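Local coordinates for protein Xaa-Pro dipeptidase (Pyrococcus horikoshii, PDB 1WY2) that probably splits dipeptides that carry proline in the C-terminal position and a nonpolar residue in the N-terminal one, as a two-metal peptidase of the M24B family, at residues C140-K145 with L213-Q218; L245-K250 with S266-I271. All coordinates share one frame; numbering follows the deposited sequence.

Contact 1: residues C140-K145 with L213-Q218; sequences CEIADK and LGALYQ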
ATOM      1  N   CYS A 140      -2.276  -5.200  19.087  1.00 17.36           N
ATOM      2  CA  CYS A 140      -3.555  -5.868  19.279  1.00 17.59           C
ATOM      3  C   CYS A 140      -4.359  -5.160  20.365  1.00 18.14           C
ATOM      4  O   CYS A 140      -5.588  -5.139  20.320  1.00 18.41           O
ATOM      5  CB  CYS A 140      -3.341  -7.338  19.654  1.00 18.30           C
ATOM      6  SG  CYS A 140      -2.737  -8.375  18.291  1.00 17.95           S
ATOM      7  N   GLU A 141      -3.664  -4.581  21.340  1.00 18.63           N
ATOM      8  CA  GLU A 141      -4.333  -3.859  22.420  1.00 20.52           C
ATOM      9  C   GLU A 141      -5.002  -2.626  21.817  1.00 19.72           C
ATOM     10  O   GLU A 141      -6.119  -2.263  22.186  1.00 18.91           O
ATOM     11  CB  GLU A 141      -3.318  -3.428  23.482  1.00 23.51           C
ATOM     12  CG  GLU A 141      -3.944  -2.837  24.734  1.00 29.82           C
ATOM     13  CD  GLU A 141      -2.908  -2.319  25.715  1.00 34.68           C
ATOM     14  OE1 GLU A 141      -2.354  -1.226  25.477  1.00 36.12           O
ATOM     15  OE2 GLU A 141      -2.643  -3.013  26.720  1.00 39.30           O
ATOM     16  N   ILE A 142      -4.302  -1.985  20.886  1.00 18.03           N
ATOM     17  CA  ILE A 142      -4.820  -0.806  20.206  1.00 18.41           C
ATOM     18  C   ILE A 142      -6.008  -1.211  19.329  1.00 18.35           C
ATOM     19  O   ILE A 142      -6.999  -0.483  19.235  1.00 17.80           O
ATOM     20  CB  ILE A 142      -3.722  -0.144  19.333  1.00 18.21           C
ATOM     21  CG1 ILE A 142      -2.633   0.439  20.241  1.00 19.59           C
ATOM     22  CG2 ILE A 142      -4.325   0.946  18.447  1.00 19.79           C
ATOM     23  CD1 ILE A 142      -1.467   1.043  19.498  1.00 22.60           C
ATOM     24  N   ALA A 143      -5.912  -2.378  18.699  1.00 17.37           N
ATOM     25  CA  ALA A 143      -6.996  -2.861  17.843  1.00 16.40           C
ATOM     26  C   ALA A 143      -8.224  -3.167  18.700  1.00 17.86           C
ATOM     27  O   ALA A 143      -9.351  -2.876  18.303  1.00 16.84           O
ATOM     28  CB  ALA A 143      -6.555  -4.113  17.081  1.00 17.93           C
ATOM     29  N   ASP A 144      -8.002  -3.758  19.875  1.00 17.26           N
ATOM     30  CA  ASP A 144      -9.109  -4.070  20.782  1.00 18.35           C
ATOM     31  C   ASP A 144      -9.837  -2.783  21.166  1.00 17.59           C
ATOM     32  O   ASP A 144     -11.066  -2.734  21.188  1.00 18.30           O
ATOM     33  CB  ASP A 144      -8.606  -4.764  22.058  1.00 18.44           C
ATOM     34  CG  ASP A 144      -8.402  -6.259  21.878  1.00 23.13           C
ATOM     35  OD1 ASP A 144      -9.228  -6.901  21.192  1.00 23.64           O
ATOM     36  OD2 ASP A 144      -7.426  -6.799  22.444  1.00 24.83           O
ATOM     37  N   LYS A 145      -9.072  -1.741  21.471  1.00 16.91           N
ATOM     38  CA  LYS A 145      -9.664  -0.460  21.845  1.00 17.97           C
ATOM     39  C   LYS A 145     -10.479   0.110  20.690  1.00 18.08           C
ATOM     40  O   LYS A 145     -11.530   0.719  20.897  1.00 18.33           O
ATOM     41  CB  LYS A 145      -8.575   0.539  22.247  1.00 19.05           C
ATOM     42  CG  LYS A 145      -7.940   0.244  23.593  1.00 23.45           C
ATOM     43  CD  LYS A 145      -6.873   1.267  23.931  1.00 27.07           C
ATOM     44  CE  LYS A 145      -6.315   1.019  25.323  1.00 29.19           C
ATOM     45  NZ  LYS A 145      -5.273   2.023  25.682  1.00 30.97           N
ATOM     46  N   LEU A 213     -10.599  -4.693  11.569  1.00 13.93           N
ATOM     47  CA  LEU A 213      -9.626  -3.612  11.560  1.00 14.63           C
ATOM     48  C   LEU A 213      -8.317  -4.057  12.188  1.00 14.12           C
ATOM     49  O   LEU A 213      -8.209  -5.162  12.727  1.00 14.19           O
ATOM     50  CB  LEU A 213     -10.199  -2.401  12.319  1.00 14.12           C
ATOM     51  CG  LEU A 213     -10.620  -2.607  13.782  1.00 16.53           C
ATOM     52  CD1 LEU A 213      -9.401  -2.527  14.689  1.00 17.11           C
ATOM     53  CD2 LEU A 213     -11.637  -1.540  14.187  1.00 17.49           C
ATOM     54  N   GLY A 214      -7.315  -3.192  12.113  1.00 14.84           N
ATOM     55  CA  GLY A 214      -6.031  -3.529  12.692  1.00 15.19           C
ATOM     56  C   GLY A 214      -5.160  -2.297  12.779  1.00 15.62           C
ATOM     57  O   GLY A 214      -5.400  -1.309  12.091  1.00 16.08           O
ATOM     58  N   ALA A 215      -4.145  -2.351  13.628  1.00 16.22           N
ATOM     59  CA  ALA A 215      -3.251  -1.219  13.777  1.00 16.61           C
ATOM     60  C   ALA A 215      -1.824  -1.583  13.410  1.00 16.92           C
ATOM     61  O   ALA A 215      -1.367  -2.693  13.689  1.00 17.97           O
ATOM     62  CB  ALA A 215      -3.296  -0.709  15.216  1.00 17.84           C
ATOM     63  N   LEU A 216      -1.137  -0.650  12.761  1.00 17.04           N
ATOM     64  CA  LEU A 216       0.269  -0.822  12.417  1.00 17.06           C
ATOM     65  C   LEU A 216       0.902  -0.031  13.556  1.00 18.90           C
ATOM     66  O   LEU A 216       0.667   1.170  13.682  1.00 19.97           O
ATOM     67  CB  LEU A 216       0.593  -0.166  11.073  1.00 18.22           C
ATOM     68  CG  LEU A 216       2.085  -0.092  10.721  1.00 18.67           C
ATOM     69  CD1 LEU A 216       2.686  -1.492  10.695  1.00 21.10           C
ATOM     70  CD2 LEU A 216       2.263   0.591   9.373  1.00 19.45           C
ATOM     71  N   TYR A 217       1.675  -0.711  14.392  1.00 17.70           N
ATOM     72  CA  TYR A 217       2.296  -0.084  15.552  1.00 18.79           C
ATOM     73  C   TYR A 217       3.767  -0.449  15.617  1.00 19.10           C
ATOM     74  O   TYR A 217       4.122  -1.626  15.705  1.00 18.68           O
ATOM     75  CB  TYR A 217       1.589  -0.567  16.820  1.00 21.06           C
ATOM     76  CG  TYR A 217       2.183  -0.065  18.119  1.00 21.80           C
ATOM     77  CD1 TYR A 217       1.962   1.238  18.554  1.00 26.06           C
ATOM     78  CD2 TYR A 217       2.941  -0.911  18.928  1.00 24.30           C
ATOM     79  CE1 TYR A 217       2.476   1.688  19.773  1.00 26.79           C
ATOM     80  CE2 TYR A 217       3.460  -0.473  20.144  1.00 27.12           C
ATOM     81  CZ  TYR A 217       3.222   0.825  20.560  1.00 28.85           C
ATOM     82  OH  TYR A 217       3.726   1.254  21.770  1.00 33.76           O
ATOM     83  N   GLN A 218       4.619   0.568  15.578  1.00 19.12           N
ATOM     84  CA  GLN A 218       6.053   0.357  15.635  1.00 20.89           C
ATOM     85  C   GLN A 218       6.497  -0.766  14.697  1.00 20.33           C
ATOM     86  O   GLN A 218       7.233  -1.677  15.084  1.00 19.80           O
ATOM     87  CB  GLN A 218       6.472   0.100  17.089  1.00 23.54           C
ATOM     88  CG  GLN A 218       6.448   1.385  17.924  1.00 27.10           C
ATOM     89  CD  GLN A 218       6.612   1.163  19.420  1.00 29.90           C
ATOM     90  OE1 GLN A 218       7.396   0.325  19.858  1.00 31.04           O
ATOM     91  NE2 GLN A 218       5.879   1.939  20.212  1.00 31.78           N
TER
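Ala-143 and Gly-214 mark where helix 130-153 comes closest to strand 208-217 across this contact, their CA atoms 5.3 Å apart, with no hydrogen bond between the two backbones. The short side chain of Ala-143 allows this closeness: its methyl CB points at the strand and stands 4.5 Å from Gly-214 CA. On one side of this point Leu-213 reaches the helix. Its CG sits between the backbone N and the carbonyl carbon (chi1 58°), and this torsion lays CD1 against Ala-143, 3.6 Å from the carbonyl O and 4.0 Å from CB of that residue. The same leucine continues along the helix onto Ala-146 and Val-147. On the other side Ile-142 divides its branches between two strand residues. CG2, anti to the backbone N, lies 3.8 Å from Ala-215 CB, while the extended CG1 arm (chi2 177°) carries CD1 to the ring of Tyr-217, 3.6 Å from CD1 of the tyrosine. That methyl meets the ring obliquely, and the two side chains cross at about a right angle. The aliphatic CG of Gln-218 lies over the centre of one ring face. Met-171 of helix 160-173 touches both Ile-142 and Ala-215, so a second helix joins the apolar cluster. Leu-213 follows Asp-212 and its backbone partner Ile-224 follows Asp-223, both zinc ligands in this structure. No hydrogen bond or salt bridge crosses the contact, which implies that shape and dispersion hold the helix against the strand that carries Asp-212, beside the strand that carries Asp-223 in the M24 pita-bread fold, while polar backbone groups of the strand bond to its neighbours, Leu-213 to Ile-224 and Ala-215 N to Ser-222 OG.

Contact 2: residues L245-K250 with S266-I271; sequences LEAQKK and SIARNI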
ATOM      1  N   LEU A 245     -19.010 -18.745  15.733  1.00 18.36           N
ATOM      2  CA  LEU A 245     -18.424 -18.661  17.069  1.00 18.94           C
ATOM      3  C   LEU A 245     -17.896 -20.023  17.507  1.00 19.11           C
ATOM      4  O   LEU A 245     -16.803 -20.132  18.064  1.00 18.83           O
ATOM      5  CB  LEU A 245     -19.470 -18.175  18.077  1.00 21.02           C
ATOM      6  CG  LEU A 245     -19.002 -18.053  19.531  1.00 21.98           C
ATOM      7  CD1 LEU A 245     -17.926 -16.974  19.637  1.00 23.61           C
ATOM      8  CD2 LEU A 245     -20.186 -17.711  20.420  1.00 24.23           C
ATOM      9  N   GLU A 246     -18.679 -21.065  17.257  1.00 19.96           N
ATOM     10  CA  GLU A 246     -18.283 -22.417  17.633  1.00 20.03           C
ATOM     11  C   GLU A 246     -17.021 -22.839  16.885  1.00 19.51           C
ATOM     12  O   GLU A 246     -16.089 -23.389  17.474  1.00 19.95           O
ATOM     13  CB  GLU A 246     -19.408 -23.398  17.317  1.00 21.70           C
ATOM     14  CG  GLU A 246     -19.117 -24.830  17.735  1.00 23.71           C
ATOM     15  CD  GLU A 246     -20.126 -25.811  17.171  1.00 26.95           C
ATOM     16  OE1 GLU A 246     -21.269 -25.391  16.887  1.00 27.57           O
ATOM     17  OE2 GLU A 246     -19.782 -27.003  17.022  1.00 27.36           O
ATOM     18  N   ALA A 247     -17.002 -22.580  15.582  1.00 17.76           N
ATOM     19  CA  ALA A 247     -15.862 -22.934  14.745  1.00 17.68           C
ATOM     20  C   ALA A 247     -14.608 -22.160  15.144  1.00 17.88           C
ATOM     21  O   ALA A 247     -13.519 -22.726  15.201  1.00 18.63           O
ATOM     22  CB  ALA A 247     -16.193 -22.669  13.276  1.00 17.32           C
ATOM     23  N   GLN A 248     -14.761 -20.869  15.423  1.00 17.90           N
ATOM     24  CA  GLN A 248     -13.616 -20.046  15.801  1.00 17.42           C
ATOM     25  C   GLN A 248     -13.046 -20.517  17.137  1.00 17.67           C
ATOM     26  O   GLN A 248     -11.834 -20.675  17.283  1.00 16.19           O
ATOM     27  CB  GLN A 248     -14.033 -18.571  15.883  1.00 18.34           C
ATOM     28  CG  GLN A 248     -12.883 -17.559  15.755  1.00 17.43           C
ATOM     29  CD  GLN A 248     -12.262 -17.179  17.087  1.00 18.53           C
ATOM     30  OE1 GLN A 248     -12.753 -17.557  18.146  1.00 19.26           O
ATOM     31  NE2 GLN A 248     -11.182 -16.410  17.036  1.00 18.20           N
ATOM     32  N   LYS A 249     -13.920 -20.751  18.110  1.00 17.96           N
ATOM     33  CA  LYS A 249     -13.472 -21.203  19.423  1.00 20.27           C
ATOM     34  C   LYS A 249     -12.745 -22.540  19.344  1.00 20.12           C
ATOM     35  O   LYS A 249     -11.693 -22.720  19.961  1.00 21.30           O
ATOM     36  CB  LYS A 249     -14.660 -21.325  20.381  1.00 23.33           C
ATOM     37  CG  LYS A 249     -15.180 -19.997  20.898  1.00 28.74           C
ATOM     38  CD  LYS A 249     -16.356 -20.205  21.843  1.00 31.63           C
ATOM     39  CE  LYS A 249     -15.969 -21.088  23.024  1.00 34.70           C
ATOM     40  NZ  LYS A 249     -17.139 -21.396  23.896  1.00 39.44           N
ATOM     41  N   LYS A 250     -13.305 -23.473  18.579  1.00 20.71           N
ATOM     42  CA  LYS A 250     -12.704 -24.793  18.430  1.00 21.72           C
ATOM     43  C   LYS A 250     -11.333 -24.698  17.760  1.00 21.84           C
ATOM     44  O   LYS A 250     -10.384 -25.359  18.182  1.00 19.76           O
ATOM     45  CB  LYS A 250     -13.622 -25.701  17.607  1.00 24.41           C
ATOM     46  CG  LYS A 250     -13.152 -27.148  17.512  1.00 27.87           C
ATOM     47  CD  LYS A 250     -13.137 -27.812  18.880  1.00 31.49           C
ATOM     48  CE  LYS A 250     -12.736 -29.274  18.781  1.00 32.51           C
ATOM     49  NZ  LYS A 250     -12.737 -29.935  20.116  1.00 36.04           N
ATOM     50  N   SER A 266      -9.007 -27.267   8.593  1.00 21.71           N
ATOM     51  CA  SER A 266     -10.032 -28.308   8.554  1.00 22.40           C
ATOM     52  C   SER A 266     -10.900 -28.371   9.807  1.00 21.54           C
ATOM     53  O   SER A 266     -12.077 -28.724   9.732  1.00 21.86           O
ATOM     54  CB  SER A 266      -9.388 -29.675   8.313  1.00 24.63           C
ATOM     55  OG  SER A 266      -8.802 -29.740   7.023  1.00 25.56           O
ATOM     56  N   ILE A 267     -10.328 -28.037  10.960  1.00 21.54           N
ATOM     57  CA  ILE A 267     -11.096 -28.067  12.201  1.00 22.42           C
ATOM     58  C   ILE A 267     -12.294 -27.128  12.100  1.00 22.32           C
ATOM     59  O   ILE A 267     -13.428 -27.505  12.403  1.00 21.78           O
ATOM     60  CB  ILE A 267     -10.233 -27.643  13.415  1.00 23.33           C
ATOM     61  CG1 ILE A 267      -9.134 -28.680  13.671  1.00 25.13           C
ATOM     62  CG2 ILE A 267     -11.115 -27.481  14.646  1.00 22.91           C
ATOM     63  CD1 ILE A 267      -9.646 -30.055  14.021  1.00 26.99           C
ATOM     64  N   ALA A 268     -12.037 -25.898  11.666  1.00 21.28           N
ATOM     65  CA  ALA A 268     -13.097 -24.913  11.526  1.00 20.64           C
ATOM     66  C   ALA A 268     -13.983 -25.199  10.319  1.00 20.02           C
ATOM     67  O   ALA A 268     -15.209 -25.096  10.399  1.00 20.05           O
ATOM     68  CB  ALA A 268     -12.491 -23.517  11.402  1.00 21.79           C
ATOM     69  N   ARG A 269     -13.360 -25.570   9.205  1.00 18.65           N
ATOM     70  CA  ARG A 269     -14.101 -25.829   7.976  1.00 18.81           C
ATOM     71  C   ARG A 269     -15.053 -27.013   8.088  1.00 19.76           C
ATOM     72  O   ARG A 269     -16.169 -26.957   7.576  1.00 20.82           O
ATOM     73  CB  ARG A 269     -13.133 -26.041   6.807  1.00 18.03           C
ATOM     74  CG  ARG A 269     -13.788 -25.917   5.431  1.00 18.09           C
ATOM     75  CD  ARG A 269     -12.735 -25.805   4.338  1.00 19.45           C
ATOM     76  NE  ARG A 269     -11.843 -24.670   4.574  1.00 20.54           N
ATOM     77  CZ  ARG A 269     -12.137 -23.404   4.287  1.00 19.83           C
ATOM     78  NH1 ARG A 269     -13.303 -23.093   3.735  1.00 18.68           N
ATOM     79  NH2 ARG A 269     -11.268 -22.443   4.576  1.00 20.48           N
ATOM     80  N   ASN A 270     -14.623 -28.078   8.761  1.00 21.53           N
ATOM     81  CA  ASN A 270     -15.479 -29.253   8.919  1.00 22.50           C
ATOM     82  C   ASN A 270     -16.709 -28.944   9.770  1.00 22.37           C
ATOM     83  O   ASN A 270     -17.792 -29.471   9.516  1.00 22.29           O
ATOM     84  CB  ASN A 270     -14.695 -30.421   9.532  1.00 23.59           C
ATOM     85  CG  ASN A 270     -13.672 -31.009   8.571  1.00 25.42           C
ATOM     86  OD1 ASN A 270     -13.809 -30.895   7.352  1.00 29.22           O
ATOM     87  ND2 ASN A 270     -12.650 -31.656   9.117  1.00 28.65           N
ATOM     88  N   ILE A 271     -16.538 -28.092  10.776  1.00 21.83           N
ATOM     89  CA  ILE A 271     -17.642 -27.703  11.648  1.00 21.48           C
ATOM     90  C   ILE A 271     -18.691 -26.949  10.838  1.00 22.30           C
ATOM     91  O   ILE A 271     -19.882 -27.261  10.898  1.00 23.01           O
ATOM     92  CB  ILE A 271     -17.147 -26.806  12.811  1.00 21.45           C
ATOM     93  CG1 ILE A 271     -16.404 -27.664  13.838  1.00 22.10           C
ATOM     94  CG2 ILE A 271     -18.318 -26.078  13.458  1.00 22.39           C
ATOM     95  CD1 ILE A 271     -15.727 -26.873  14.935  1.00 20.09           C
TER
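Ala-247 and Ala-268 form the tight, buried part of this helix pair, with Ala-247 CB 4.2 Å from Ala-268 CB. The segment axes run nearly antiparallel, at 159°, and approach to 8.5 Å; two alanines at the crossing permit that closeness, with Ala-247 CB also 3.9 Å from the carbonyl O of Ala-268. Ile-271 fills the next position along the interface. A chi1 of -74° sets its CG1 beside the backbone N and leaves CG2 anti to it, facing Ala-247 CB, and its CD1 lies 3.6 Å from Lys-250 CB. An alanine in place of Ile-271 would probably open a gap beside Ala-247 and remove one of the two isoleucines that flank the base of Lys-250. Toward solvent the exposed Lys-250 contributes its inner methylenes, CG lying 3.5 Å from Ile-267 CG2, before the bend at chi2 (64°) leads the ammonium end away from the other helix. Glu-246 makes a marginal approach, OE2 to Ile-271 CG2 at 4.0 Å, while its OE1 is hydrogen-bonded to Tyr-275 OH. These are two consecutive helices of the M24 domain; on the domain side, Leu-245 and Gln-248 touch Ile-329 of strand 325-336, and Ala-268 touches Leu-285.

How the contacts relate
Following the chain from the N terminus, helix 130-153 supplies the first half of contact 1, which closes only after a 67-residue excursion through helix 160-173 and strands 178-179 and 184-187. Strand 208-217 then turns back as strand 220-229, and the chain enters helix 235-254. Contact 2 closes a much shorter loop, 15 residues, when helix 261-274 folds back on it. The two loops follow in series, neither nested nor crossed; the centres of contact 1 and contact 2 lie about 25 Å apart, and the nearest atoms of contact 1 and contact 2 about 11 Å apart. Contact 1 ties a helix to a sheet, contact 2 one helix to another, both within the metallopeptidase domain. Metal ligands His-287, Glu-316 and Glu-330 come after both.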